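Local coordinates for nitrite oxidoreductase subunit A (Kuenenia stuttgartiensis, PDB 7B04), which belongs to the molybdopterin oxidoreductase family and carries an iron/sulfur cluster, a molybdenum atom and MD1 groups within one large multidomain subunit, at residues 73-77 against 112-116; 133-139 against 167-173; 300-304 against 511-515; 882-887 against 1061-1066. All blocks are in the same frame, centred on the assembly; numbering follows the deposited sequence.

Contact 1: residues 73-77 against 112-116. With SF4 (iron/sulfur cluster), chain C.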
loop_
_atom_site.group_PDB
_atom_site.type_symbol
_atom_site.label_atom_id
_atom_site.label_comp_id
_atom_site.label_asym_id
_atom_site.label_seq_id
_atom_site.Cartn_x
_atom_site.Cartn_y
_atom_site.Cartn_z
ATOM N N HIS B 73 -5.459 4.344 -11.333
ATOM C CA HIS B 73 -6.374 3.235 -11.542
ATOM C C HIS B 73 -7.839 3.636 -11.504
ATOM O O HIS B 73 -8.641 3.033 -12.220
ATOM C CB HIS B 73 -6.097 2.137 -10.512
ATOM C CG HIS B 73 -4.701 1.604 -10.586
ATOM N ND1 HIS B 73 -4.268 0.791 -11.609
ATOM C CD2 HIS B 73 -3.632 1.787 -9.777
ATOM C CE1 HIS B 73 -2.995 0.489 -11.421
ATOM N NE2 HIS B 73 -2.585 1.081 -10.315
ATOM N N ALA B 74 -8.197 4.640 -10.698
ATOM C CA ALA B 74 -9.557 5.182 -10.645
ATOM C C ALA B 74 -10.592 4.071 -10.487
ATOM O O ALA B 74 -11.545 3.958 -11.262
ATOM C CB ALA B 74 -9.852 6.038 -11.877
ATOM N N CYS B 75 -10.391 3.240 -9.469
ATOM C CA CYS B 75 -11.229 2.063 -9.285
ATOM C C CYS B 75 -12.683 2.449 -9.042
ATOM O O CYS B 75 -12.988 3.477 -8.430
ATOM C CB CYS B 75 -10.714 1.227 -8.113
ATOM S SG CYS B 75 -9.102 0.460 -8.389
ATOM N N ARG B 76 -13.584 1.596 -9.523
ATOM C CA ARG B 76 -15.010 1.735 -9.268
ATOM C C ARG B 76 -15.342 0.935 -8.017
ATOM O O ARG B 76 -15.055 -0.264 -7.942
ATOM C CB ARG B 76 -15.824 1.252 -10.466
ATOM C CG ARG B 76 -17.305 1.238 -10.214
ATOM C CD ARG B 76 -17.805 2.625 -9.882
ATOM N NE ARG B 76 -17.863 3.522 -11.028
ATOM C CZ ARG B 76 -18.294 4.777 -10.960
ATOM N NH1 ARG B 76 -18.712 5.275 -9.804
ATOM N NH2 ARG B 76 -18.315 5.535 -12.048
ATOM N N ILE B 77 -15.950 1.602 -7.043
ATOM C CA ILE B 77 -15.976 1.125 -5.670
ATOM C C ILE B 77 -17.405 0.900 -5.198
ATOM O O ILE B 77 -18.300 1.693 -5.508
ATOM C CB ILE B 77 -15.265 2.170 -4.789
ATOM C CG1 ILE B 77 -13.842 2.406 -5.304
ATOM C CG2 ILE B 77 -15.268 1.747 -3.380
ATOM C CD1 ILE B 77 -12.788 1.615 -4.599
ATOM N N PRO B 112 -10.471 -8.401 -9.468
ATOM C CA PRO B 112 -11.261 -7.390 -8.761
ATOM C C PRO B 112 -10.698 -5.967 -8.836
ATOM O O PRO B 112 -11.422 -5.052 -8.867
ATOM C CB PRO B 112 -11.324 -7.957 -7.353
ATOM C CG PRO B 112 -10.020 -8.619 -7.192
ATOM C CD PRO B 112 -9.731 -9.210 -8.538
ATOM N N ARG B 113 -9.383 -5.869 -8.784
ATOM C CA ARG B 113 -8.649 -4.605 -8.982
ATOM C C ARG B 113 -8.943 -3.505 -7.952
ATOM O O ARG B 113 -9.681 -2.608 -8.252
ATOM C CB ARG B 113 -8.753 -4.272 -10.470
ATOM C CG ARG B 113 -8.781 -2.809 -10.836
ATOM C CD ARG B 113 -9.097 -2.852 -12.283
ATOM N NE ARG B 113 -9.920 -1.706 -12.441
ATOM C CZ ARG B 113 -9.425 -0.537 -12.688
ATOM N NH1 ARG B 113 -10.218 0.501 -12.834
ATOM N NH2 ARG B 113 -8.126 -0.424 -12.821
ATOM N N MET B 114 -8.386 -3.617 -6.755
ATOM C CA MET B 114 -8.486 -2.569 -5.749
ATOM C C MET B 114 -7.193 -2.600 -4.939
ATOM O O MET B 114 -6.414 -3.550 -5.031
ATOM C CB MET B 114 -9.718 -2.788 -4.859
ATOM C CG MET B 114 -10.425 -1.537 -4.425
ATOM S SD MET B 114 -12.088 -1.798 -3.777
ATOM C CE MET B 114 -12.042 -0.686 -2.366
ATOM N N CYS B 115 -6.920 -1.537 -4.190
ATOM C CA CYS B 115 -5.760 -1.577 -3.306
ATOM C C CYS B 115 -6.200 -1.608 -1.846
ATOM O O CYS B 115 -7.350 -1.308 -1.514
ATOM C CB CYS B 115 -4.810 -0.400 -3.567
ATOM S SG CYS B 115 -5.336 1.192 -2.919
ATOM N N LEU B 116 -5.260 -1.991 -0.973
ATOM C CA LEU B 116 -5.520 -1.967 0.464
ATOM C C LEU B 116 -5.949 -0.583 0.932
ATOM O O LEU B 116 -6.769 -0.466 1.849
ATOM C CB LEU B 116 -4.287 -2.433 1.246
ATOM C CG LEU B 116 -3.165 -1.440 1.557
ATOM C CD1 LEU B 116 -2.250 -1.966 2.656
ATOM C CD2 LEU B 116 -2.376 -1.142 0.305
HETATM FE FE1 SF4 C . -6.073 3.353 -5.961
HETATM FE FE2 SF4 C . -8.523 3.592 -4.778
HETATM FE FE3 SF4 C . -7.019 1.343 -4.369
HETATM FE FE4 SF4 C . -8.154 1.791 -6.812
HETATM S S1 SF4 C . -9.240 1.440 -4.841
HETATM S S2 SF4 C . -6.016 1.114 -6.401
HETATM S S3 SF4 C . -8.003 4.058 -6.949
HETATM S S4 SF4 C . -6.502 3.473 -3.731
#
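The pocket of an iron/sulfur cluster shows how two separated loops can be tied together by a shared metal centre. C75 and C115 each bind one iron: C75 SG lies 2.3 Å from FE4, and C115 SG 2.2 Å from FE3. The two segments are nearest where C75 faces M114, with CA atoms 6.4 Å apart. R113 curls back over the loop of 73-77, its NH1 donating a hydrogen bond to the backbone O of H73 (3.0 Å), while C75 SG sits over one face of the guanidinium. The charge of R113 is answered mainly by a salt bridge to E316, and its NE is hydrogen-bonded to H95 NE2, so the arginine ties the 73-77 backbone to helix 314-321 and to the loop of H95. M114 and I77 meet through M114 CE and I77 CD1, 3.3 Å apart, and both line the sulfide S1, with M114 CG at 3.2 Å and I77 CD1 at 3.6 Å from that atom. The side chain of H73 comes to about 5 Å from a bound MD1. C67 and D71, just before 73-77, help to line the same pocket, and strand 76-82 leaves it as the central strand of a small antiparallel sheet. A cluster held by cysteines of two loops beside a bound MD1 is characteristic of the N-terminal iron-sulfur region in this family.

Contact 2: residues 133-139 against 167-173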
loop_
_atom_site.group_PDB
_atom_site.type_symbol
_atom_site.label_atom_id
_atom_site.label_comp_id
_atom_site.label_asym_id
_atom_site.label_seq_id
_atom_site.Cartn_x
_atom_site.Cartn_y
_atom_site.Cartn_z
ATOM N N TYR B 133 -13.473 22.690 8.775
ATOM C CA TYR B 133 -14.023 24.012 8.520
ATOM C C TYR B 133 -12.935 24.866 7.890
ATOM O O TYR B 133 -11.743 24.564 8.038
ATOM C CB TYR B 133 -14.532 24.654 9.822
ATOM C CG TYR B 133 -13.602 24.459 11.003
ATOM C CD1 TYR B 133 -13.809 23.433 11.916
ATOM C CD2 TYR B 133 -12.512 25.296 11.200
ATOM C CE1 TYR B 133 -12.963 23.250 12.994
ATOM C CE2 TYR B 133 -11.663 25.123 12.277
ATOM C CZ TYR B 133 -11.891 24.099 13.170
ATOM O OH TYR B 133 -11.044 23.922 14.240
ATOM N N PRO B 134 -13.306 25.926 7.168
ATOM C CA PRO B 134 -12.290 26.771 6.528
ATOM C C PRO B 134 -11.330 27.365 7.548
ATOM O O PRO B 134 -11.717 27.721 8.662
ATOM C CB PRO B 134 -13.119 27.857 5.834
ATOM C CG PRO B 134 -14.448 27.222 5.606
ATOM C CD PRO B 134 -14.673 26.326 6.789
ATOM N N LEU B 135 -10.065 27.469 7.151
ATOM C CA LEU B 135 -9.007 27.958 8.020
ATOM C C LEU B 135 -8.308 29.153 7.387
ATOM O O LEU B 135 -8.073 29.180 6.175
ATOM C CB LEU B 135 -7.977 26.863 8.310
ATOM C CG LEU B 135 -8.446 25.659 9.122
ATOM C CD1 LEU B 135 -7.360 24.594 9.166
ATOM C CD2 LEU B 135 -8.828 26.095 10.521
ATOM N N ILE B 136 -7.982 30.138 8.219
ATOM C CA ILE B 136 -7.158 31.272 7.827
ATOM C C ILE B 136 -6.104 31.473 8.908
ATOM O O ILE B 136 -6.394 31.343 10.102
ATOM C CB ILE B 136 -7.999 32.552 7.617
ATOM C CG1 ILE B 136 -7.112 33.712 7.157
ATOM C CG2 ILE B 136 -8.767 32.919 8.880
ATOM C CD1 ILE B 136 -7.888 34.940 6.728
ATOM N N ARG B 137 -4.878 31.771 8.490
ATOM C CA ARG B 137 -3.785 31.934 9.437
ATOM C C ARG B 137 -3.886 33.290 10.124
ATOM O O ARG B 137 -4.218 34.299 9.494
ATOM C CB ARG B 137 -2.437 31.789 8.737
ATOM C CG ARG B 137 -1.259 31.712 9.693
ATOM C CD ARG B 137 0.031 31.471 8.939
ATOM N NE ARG B 137 0.263 32.522 7.957
ATOM C CZ ARG B 137 0.783 33.710 8.240
ATOM N NH1 ARG B 137 1.140 34.011 9.483
ATOM N NH2 ARG B 137 0.949 34.599 7.276
ATOM N N LYS B 138 -3.595 33.303 11.426
ATOM C CA LYS B 138 -3.768 34.517 12.218
ATOM C C LYS B 138 -2.887 35.649 11.703
ATOM O O LYS B 138 -3.345 36.789 11.558
ATOM C CB LYS B 138 -3.468 34.232 13.690
ATOM C CG LYS B 138 -3.714 35.422 14.606
ATOM C CD LYS B 138 -3.344 35.109 16.047
ATOM C CE LYS B 138 -3.730 36.253 16.972
ATOM N NZ LYS B 138 -2.967 37.496 16.669
ATOM N N GLY B 139 -1.621 35.356 11.409
ATOM C CA GLY B 139 -0.730 36.407 10.945
ATOM C C GLY B 139 -0.977 36.876 9.528
ATOM O O GLY B 139 -0.326 37.832 9.094
ATOM N N ASP B 167 2.641 29.930 13.994
ATOM C CA ASP B 167 1.449 30.757 14.049
ATOM C C ASP B 167 0.237 29.850 14.252
ATOM O O ASP B 167 0.365 28.637 14.421
ATOM C CB ASP B 167 1.333 31.597 12.777
ATOM C CG ASP B 167 0.411 32.790 12.941
ATOM O OD1 ASP B 167 -0.172 32.951 14.032
ATOM O OD2 ASP B 167 0.278 33.569 11.976
ATOM N N GLU B 168 -0.957 30.432 14.235
ATOM C CA GLU B 168 -2.174 29.691 14.528
ATOM C C GLU B 168 -3.130 29.751 13.346
ATOM O O GLU B 168 -3.296 30.801 12.719
ATOM C CB GLU B 168 -2.861 30.237 15.783
ATOM C CG GLU B 168 -4.044 29.406 16.247
ATOM C CD GLU B 168 -4.664 29.936 17.522
ATOM O OE1 GLU B 168 -4.188 30.976 18.025
ATOM O OE2 GLU B 168 -5.626 29.314 18.021
ATOM N N LEU B 169 -3.757 28.615 13.049
ATOM C CA LEU B 169 -4.787 28.536 12.022
ATOM C C LEU B 169 -6.148 28.681 12.690
ATOM O O LEU B 169 -6.544 27.834 13.498
ATOM C CB LEU B 169 -4.689 27.217 11.259
ATOM C CG LEU B 169 -3.430 27.056 10.405
ATOM C CD1 LEU B 169 -3.323 25.641 9.868
ATOM C CD2 LEU B 169 -3.417 28.068 9.269
ATOM N N LEU B 170 -6.859 29.750 12.351
ATOM C CA LEU B 170 -8.129 30.096 12.968
ATOM C C LEU B 170 -9.297 29.664 12.090
ATOM O O LEU B 170 -9.171 29.518 10.872
ATOM C CB LEU B 170 -8.200 31.603 13.230
ATOM C CG LEU B 170 -7.082 32.158 14.114
ATOM C CD1 LEU B 170 -7.158 33.676 14.189
ATOM C CD2 LEU B 170 -7.143 31.541 15.505
ATOM N N ARG B 171 -10.445 29.459 12.729
ATOM C CA ARG B 171 -11.644 29.099 11.987
ATOM C C ARG B 171 -12.191 30.309 11.243
ATOM O O ARG B 171 -12.175 31.433 11.751
ATOM C CB ARG B 171 -12.716 28.552 12.934
ATOM C CG ARG B 171 -14.013 28.162 12.236
ATOM C CD ARG B 171 -15.144 27.880 13.212
ATOM N NE ARG B 171 -16.365 27.489 12.509
ATOM C CZ ARG B 171 -16.794 26.236 12.399
ATOM N NH1 ARG B 171 -16.107 25.250 12.956
ATOM N NH2 ARG B 171 -17.912 25.969 11.738
ATOM N N ALA B 172 -12.677 30.074 10.030
ATOM C CA ALA B 172 -13.328 31.105 9.245
ATOM C C ALA B 172 -14.624 30.557 8.673
ATOM O O ALA B 172 -14.728 29.368 8.352
ATOM C CB ALA B 172 -12.423 31.605 8.109
ATOM N N SER B 173 -15.609 31.438 8.541
ATOM C CA SER B 173 -16.779 31.102 7.751
ATOM C C SER B 173 -16.429 31.207 6.273
ATOM O O SER B 173 -15.481 31.893 5.885
ATOM C CB SER B 173 -17.956 32.017 8.096
ATOM O OG SER B 173 -17.784 33.304 7.532
#
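Y133 lays one face of its ring over the aliphatic part of R171, with R171 CD above the ring and R171 NH1 3.1 Å from Y133 CD1, while the end of the arginine forms a salt bridge with E730. This overlap marks one end of a two-stranded antiparallel ladder. I136 and L170 form its hydrogen-bonded pair, I136 N to L170 O at 3.0 Å and L170 N to I136 O at 2.8 Å; L135 with R171 and R137 with L169 are the non-hydrogen-bonded pairs that flank it. Two more backbone bonds carry the pairing past the strands, A172 N to P134 O (2.9 Å) and K138 N to E168 O (2.8 Å). At the other end D167 acts as a clamp: its OD2 accepts from G139 N, 2.7 Å away, at the start of helix 138-145, and makes a salt bridge with R137 NH1, also 2.7 Å, whose hydrogen bond is weak. R137 is bound further by D692. L135 and L169 share one face of the sheet (CD1 to CD1, 4.2 Å); on the other, I136 CG2 reaches A172 CB at 4.0 Å. Strand 169-171 is an outermost strand of a mixed sheet, and 135-137 joins it to strand 693-696. Helix 174-191, which opens right after the N-cap residue S173, packs against P134, I136 and A172.

Contact 3: residues 300-304 against 511-515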
loop_
_atom_site.group_PDB
_atom_site.type_symbol
_atom_site.label_atom_id
_atom_site.label_comp_id
_atom_site.label_asym_id
_atom_site.label_seq_id
_atom_site.Cartn_x
_atom_site.Cartn_y
_atom_site.Cartn_z
ATOM N N LYS B 300 5.526 -11.526 -24.452
ATOM C CA LYS B 300 6.187 -12.802 -24.208
ATOM C C LYS B 300 7.599 -12.689 -23.645
ATOM O O LYS B 300 8.078 -13.651 -23.039
ATOM C CB LYS B 300 6.205 -13.641 -25.494
ATOM C CG LYS B 300 4.800 -13.962 -25.989
ATOM C CD LYS B 300 3.981 -14.637 -24.889
ATOM C CE LYS B 300 2.543 -14.892 -25.322
ATOM N NZ LYS B 300 1.711 -15.451 -24.216
ATOM N N LEU B 301 8.294 -11.571 -23.852
ATOM C CA LEU B 301 9.466 -11.239 -23.044
ATOM C C LEU B 301 9.282 -9.808 -22.573
ATOM O O LEU B 301 9.351 -8.867 -23.372
ATOM C CB LEU B 301 10.782 -11.396 -23.805
ATOM C CG LEU B 301 11.949 -10.852 -22.967
ATOM C CD1 LEU B 301 12.531 -11.911 -22.048
ATOM C CD2 LEU B 301 13.039 -10.253 -23.841
ATOM N N LEU B 302 9.065 -9.659 -21.276
ATOM C CA LEU B 302 8.708 -8.390 -20.668
ATOM C C LEU B 302 9.861 -7.888 -19.808
ATOM O O LEU B 302 10.260 -8.561 -18.853
ATOM C CB LEU B 302 7.439 -8.563 -19.846
ATOM C CG LEU B 302 7.060 -7.300 -19.125
ATOM C CD1 LEU B 302 6.887 -6.296 -20.199
ATOM C CD2 LEU B 302 5.759 -7.592 -18.530
ATOM N N ILE B 303 10.355 -6.691 -20.116
ATOM C CA ILE B 303 11.537 -6.130 -19.472
ATOM C C ILE B 303 11.130 -4.942 -18.609
ATOM O O ILE B 303 10.380 -4.065 -19.055
ATOM C CB ILE B 303 12.592 -5.720 -20.514
ATOM C CG1 ILE B 303 13.085 -6.948 -21.284
ATOM C CG2 ILE B 303 13.760 -4.999 -19.850
ATOM C CD1 ILE B 303 13.822 -6.612 -22.557
ATOM N N GLN B 304 11.641 -4.915 -17.379
ATOM C CA GLN B 304 11.324 -3.888 -16.393
ATOM C C GLN B 304 12.638 -3.289 -15.916
ATOM O O GLN B 304 13.490 -4.012 -15.388
ATOM C CB GLN B 304 10.545 -4.475 -15.204
ATOM C CG GLN B 304 9.036 -4.563 -15.388
ATOM C CD GLN B 304 8.428 -5.735 -14.633
ATOM O OE1 GLN B 304 9.034 -6.802 -14.528
ATOM N NE2 GLN B 304 7.230 -5.536 -14.095
ATOM N N LEU B 511 20.017 -11.170 -22.053
ATOM C CA LEU B 511 18.938 -10.262 -22.426
ATOM C C LEU B 511 19.070 -9.845 -23.881
ATOM O O LEU B 511 18.066 -9.729 -24.594
ATOM C CB LEU B 511 18.930 -9.036 -21.518
ATOM C CG LEU B 511 17.742 -8.101 -21.744
ATOM C CD1 LEU B 511 16.439 -8.873 -21.608
ATOM C CD2 LEU B 511 17.777 -6.929 -20.778
ATOM N N ALA B 512 20.305 -9.613 -24.333
ATOM C CA ALA B 512 20.527 -9.237 -25.723
ATOM C C ALA B 512 20.009 -10.323 -26.652
ATOM O O ALA B 512 19.369 -10.031 -27.669
ATOM C CB ALA B 512 22.011 -8.973 -25.974
ATOM N N LYS B 513 20.263 -11.586 -26.314
ATOM C CA LYS B 513 19.732 -12.648 -27.153
ATOM C C LYS B 513 18.216 -12.711 -27.052
ATOM O O LYS B 513 17.530 -12.652 -28.077
ATOM C CB LYS B 513 20.360 -13.986 -26.759
ATOM C CG LYS B 513 20.061 -15.122 -27.719
ATOM C CD LYS B 513 20.892 -16.364 -27.430
ATOM C CE LYS B 513 20.652 -17.430 -28.492
ATOM N NZ LYS B 513 21.101 -16.973 -29.838
ATOM N N ASP B 514 17.673 -12.635 -25.829
ATOM C CA ASP B 514 16.230 -12.781 -25.645
ATOM C C ASP B 514 15.456 -11.747 -26.452
ATOM O O ASP B 514 14.427 -12.069 -27.060
ATOM C CB ASP B 514 15.865 -12.691 -24.162
ATOM C CG ASP B 514 16.120 -13.992 -23.419
ATOM O OD1 ASP B 514 16.042 -15.066 -24.052
ATOM O OD2 ASP B 514 16.396 -13.938 -22.200
ATOM N N ILE B 515 15.935 -10.500 -26.473
ATOM C CA ILE B 515 15.280 -9.459 -27.262
ATOM C C ILE B 515 15.259 -9.844 -28.738
ATOM O O ILE B 515 14.289 -9.567 -29.454
ATOM C CB ILE B 515 15.980 -8.105 -27.031
ATOM C CG1 ILE B 515 15.823 -7.666 -25.573
ATOM C CG2 ILE B 515 15.428 -7.044 -27.968
ATOM C CD1 ILE B 515 16.719 -6.509 -25.193
#
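Helix-on-sheet packing, the staple of α/β folds, is seen here in a five-stranded parallel sheet with the Rossmann-like strand order 3-2-1-4-5. Strand 301-304 is its middle strand, and the 511-515 part of helix 505-517 crosses one face, its axis 10.1 Å from that of strand 301-304 at closest approach and 135° between their N-to-C directions. The interaction across the segments is apolar, with no hydrogen bond. L301 and I303, two residues apart, both point toward the helix and meet its L511 and I515, one turn apart: L301 CD2 lies 4.2 Å from I515 CG1 and 4.3 Å from L511 CD1, and I303 CD1 lies 3.8 Å from I515 CG1. I362 of helix 355-368 also packs on L511 and I515. The polar end of D514 has other partners, a weak hydrogen bond to Y346 and a long, weak ion pair with K329, whereas its CB rests 3.7 Å from L301 CD2. The tightest approach is 3.6 Å, between I303 CD1 and L511 CD1.

Contact 4: residues 882-887 against 1061-1066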
loop_
_atom_site.group_PDB
_atom_site.type_symbol
_atom_site.label_atom_id
_atom_site.label_comp_id
_atom_site.label_asym_id
_atom_site.label_seq_id
_atom_site.Cartn_x
_atom_site.Cartn_y
_atom_site.Cartn_z
ATOM N N TRP B 882 26.226 23.530 -7.909
ATOM C CA TRP B 882 25.319 22.638 -8.624
ATOM C C TRP B 882 24.985 23.173 -10.012
ATOM O O TRP B 882 24.877 22.400 -10.971
ATOM C CB TRP B 882 24.049 22.428 -7.803
ATOM C CG TRP B 882 23.557 23.689 -7.182
ATOM C CD1 TRP B 882 22.810 24.654 -7.783
ATOM C CD2 TRP B 882 23.791 24.138 -5.841
ATOM N NE1 TRP B 882 22.555 25.676 -6.900
ATOM C CE2 TRP B 882 23.144 25.381 -5.699
ATOM C CE3 TRP B 882 24.481 23.607 -4.746
ATOM C CZ2 TRP B 882 23.166 26.102 -4.508
ATOM C CZ3 TRP B 882 24.501 24.326 -3.564
ATOM C CH2 TRP B 882 23.847 25.560 -3.455
ATOM N N GLU B 883 24.812 24.493 -10.141
ATOM C CA GLU B 883 24.497 25.062 -11.450
ATOM C C GLU B 883 25.674 24.940 -12.407
ATOM O O GLU B 883 25.473 24.837 -13.623
ATOM C CB GLU B 883 24.081 26.526 -11.308
ATOM C CG GLU B 883 22.930 26.745 -10.350
ATOM C CD GLU B 883 21.598 26.360 -10.945
ATOM O OE1 GLU B 883 21.196 26.969 -11.957
ATOM O OE2 GLU B 883 20.963 25.434 -10.407
ATOM N N ASP B 884 26.902 24.949 -11.883
ATOM C CA ASP B 884 28.065 24.714 -12.733
ATOM C C ASP B 884 28.092 23.270 -13.212
ATOM O O ASP B 884 28.335 23.005 -14.395
ATOM C CB ASP B 884 29.353 25.053 -11.981
ATOM C CG ASP B 884 29.496 26.538 -11.699
ATOM O OD1 ASP B 884 28.978 27.350 -12.490
ATOM O OD2 ASP B 884 30.132 26.892 -10.685
ATOM N N ARG B 885 27.839 22.324 -12.304
ATOM C CA ARG B 885 27.841 20.913 -12.669
ATOM C C ARG B 885 26.713 20.593 -13.638
ATOM O O ARG B 885 26.811 19.632 -14.410
ATOM C CB ARG B 885 27.700 20.048 -11.416
ATOM C CG ARG B 885 28.879 20.097 -10.462
ATOM C CD ARG B 885 28.588 19.290 -9.201
ATOM N NE ARG B 885 27.796 20.043 -8.231
ATOM C CZ ARG B 885 26.992 19.489 -7.329
ATOM N NH1 ARG B 885 26.864 18.170 -7.272
ATOM N NH2 ARG B 885 26.313 20.252 -6.483
ATOM N N THR B 886 25.638 21.382 -13.603
ATOM C CA THR B 886 24.486 21.126 -14.458
ATOM C C THR B 886 24.833 21.252 -15.937
ATOM O O THR B 886 24.276 20.524 -16.769
ATOM C CB THR B 886 23.355 22.091 -14.094
ATOM O OG1 THR B 886 23.015 21.934 -12.711
ATOM C CG2 THR B 886 22.133 21.825 -14.942
ATOM N N VAL B 887 25.755 22.149 -16.285
ATOM C CA VAL B 887 26.014 22.492 -17.676
ATOM C C VAL B 887 27.425 22.119 -18.120
ATOM O O VAL B 887 27.818 22.448 -19.240
ATOM C CB VAL B 887 25.737 23.985 -17.941
ATOM C CG1 VAL B 887 24.257 24.288 -17.768
ATOM C CG2 VAL B 887 26.567 24.851 -17.012
ATOM N N ARG B 1061 16.839 17.599 -3.865
ATOM C CA ARG B 1061 17.102 18.879 -4.504
ATOM C C ARG B 1061 16.503 18.917 -5.901
ATOM O O ARG B 1061 16.255 17.883 -6.528
ATOM C CB ARG B 1061 18.607 19.145 -4.594
ATOM C CG ARG B 1061 19.007 20.238 -5.534
ATOM C CD ARG B 1061 20.466 20.534 -5.693
ATOM N NE ARG B 1061 20.466 21.796 -6.407
ATOM C CZ ARG B 1061 20.343 22.965 -5.800
ATOM N NH1 ARG B 1061 20.269 23.022 -4.476
ATOM N NH2 ARG B 1061 20.293 24.074 -6.511
ATOM N N ASP B 1062 16.295 20.140 -6.387
ATOM C CA ASP B 1062 15.814 20.377 -7.733
ATOM C C ASP B 1062 16.994 20.560 -8.679
ATOM O O ASP B 1062 17.980 21.224 -8.345
ATOM C CB ASP B 1062 14.928 21.617 -7.766
ATOM C CG ASP B 1062 14.342 21.861 -9.126
ATOM O OD1 ASP B 1062 13.574 20.996 -9.591
ATOM O OD2 ASP B 1062 14.654 22.906 -9.731
ATOM N N TRP B 1063 16.881 19.970 -9.865
ATOM C CA TRP B 1063 17.893 20.070 -10.910
ATOM C C TRP B 1063 17.242 20.647 -12.159
ATOM O O TRP B 1063 16.224 20.125 -12.627
ATOM C CB TRP B 1063 18.516 18.703 -11.195
ATOM C CG TRP B 1063 19.391 18.215 -10.082
ATOM C CD1 TRP B 1063 19.040 17.368 -9.071
ATOM C CD2 TRP B 1063 20.767 18.548 -9.867
ATOM N NE1 TRP B 1063 20.113 17.153 -8.240
ATOM C CE2 TRP B 1063 21.185 17.865 -8.708
ATOM C CE3 TRP B 1063 21.686 19.356 -10.543
ATOM C CZ2 TRP B 1063 22.482 17.967 -8.211
ATOM C CZ3 TRP B 1063 22.972 19.455 -10.048
ATOM C CH2 TRP B 1063 23.359 18.765 -8.893
ATOM N N SER B 1064 17.813 21.730 -12.683
ATOM C CA SER B 1064 17.296 22.390 -13.882
ATOM C C SER B 1064 17.990 21.811 -15.111
ATOM O O SER B 1064 19.126 22.173 -15.423
ATOM C CB SER B 1064 17.495 23.898 -13.790
ATOM O OG SER B 1064 16.848 24.556 -14.862
ATOM N N MET B 1065 17.303 20.928 -15.826
ATOM C CA MET B 1065 17.887 20.285 -17.000
ATOM C C MET B 1065 17.929 21.239 -18.185
ATOM O O MET B 1065 16.884 21.768 -18.574
ATOM C CB MET B 1065 17.092 19.055 -17.394
ATOM C CG MET B 1065 17.383 17.858 -16.556
ATOM S SD MET B 1065 16.700 18.071 -14.917
ATOM C CE MET B 1065 16.707 16.369 -14.426
ATOM N N PRO B 1066 19.096 21.484 -18.782
ATOM C CA PRO B 1066 19.111 22.190 -20.071
ATOM C C PRO B 1066 18.376 21.435 -21.166
ATOM O O PRO B 1066 17.793 22.062 -22.059
ATOM C CB PRO B 1066 20.609 22.323 -20.380
ATOM C CG PRO B 1066 21.299 22.143 -19.062
ATOM C CD PRO B 1066 20.451 21.174 -18.301
#
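W1063, T886 and R1061 bury the most surface here; W1063 and R1061 come from the loop, T886 from the helix. W1063 drives the six-membered end of its indole against helix 882-887: CZ3 lies 3.6 Å from W882 O and 3.9 Å from W882 CB, CE3 lies 3.6 Å from T886 OG1, and CH2 meets one face of the R885 guanidinium, 3.9 Å from R885 NH1. At the other side of the ring, its NE1 is held by the backbone O of E1100. T886 divides its side chain between two tasks. The hydroxyl OG1 donates to W882 O one turn back, at 2.6 Å, while CG2 faces the loop, 3.1 Å from S1064 O and 3.8 Å from P1066 CD. The helix lies in the sequence before the first strand, 911-914, of a closed six-stranded barrel, and the loop between barrel strands 1015-1018 and 1102-1109, so the contact packs a helix from before the barrel on a loop between two of its strands. R1061 adds a cation-pi interaction: its CZ stands 3.4 Å from the centroid of the five-membered ring of W882, only 3° off the ring normal, with the guanidinium stacked over the indole. The arginine also makes a salt bridge with D983, and its side chain comes to about 9 Å from a bound MD1. Beyond T886, V887 CG1 touches P1066 CG at 3.9 Å.

Overall arrangement
The four contacts come in series along the chain, each closing before the next opens. Contact 1 lies at the iron/sulfur cluster, contact 2 at the edge of a mixed sheet, contact 3 on the parallel five-stranded sheet and contact 4 beside the C-terminal barrel. No two of them share a sheet or touch. Contacts 1 and 3 have the closest centres, about 30 Å apart, while contacts 2 and 3, about 56 Å apart between centres, lie on opposite sides of the chain's centre. Yet a side chain of each contact (H73, P134, I303, R1061) lies within about 13 Å of a bound MD1, so separate parts of the fold approach the MD1 groups to about 5 to 13 Å.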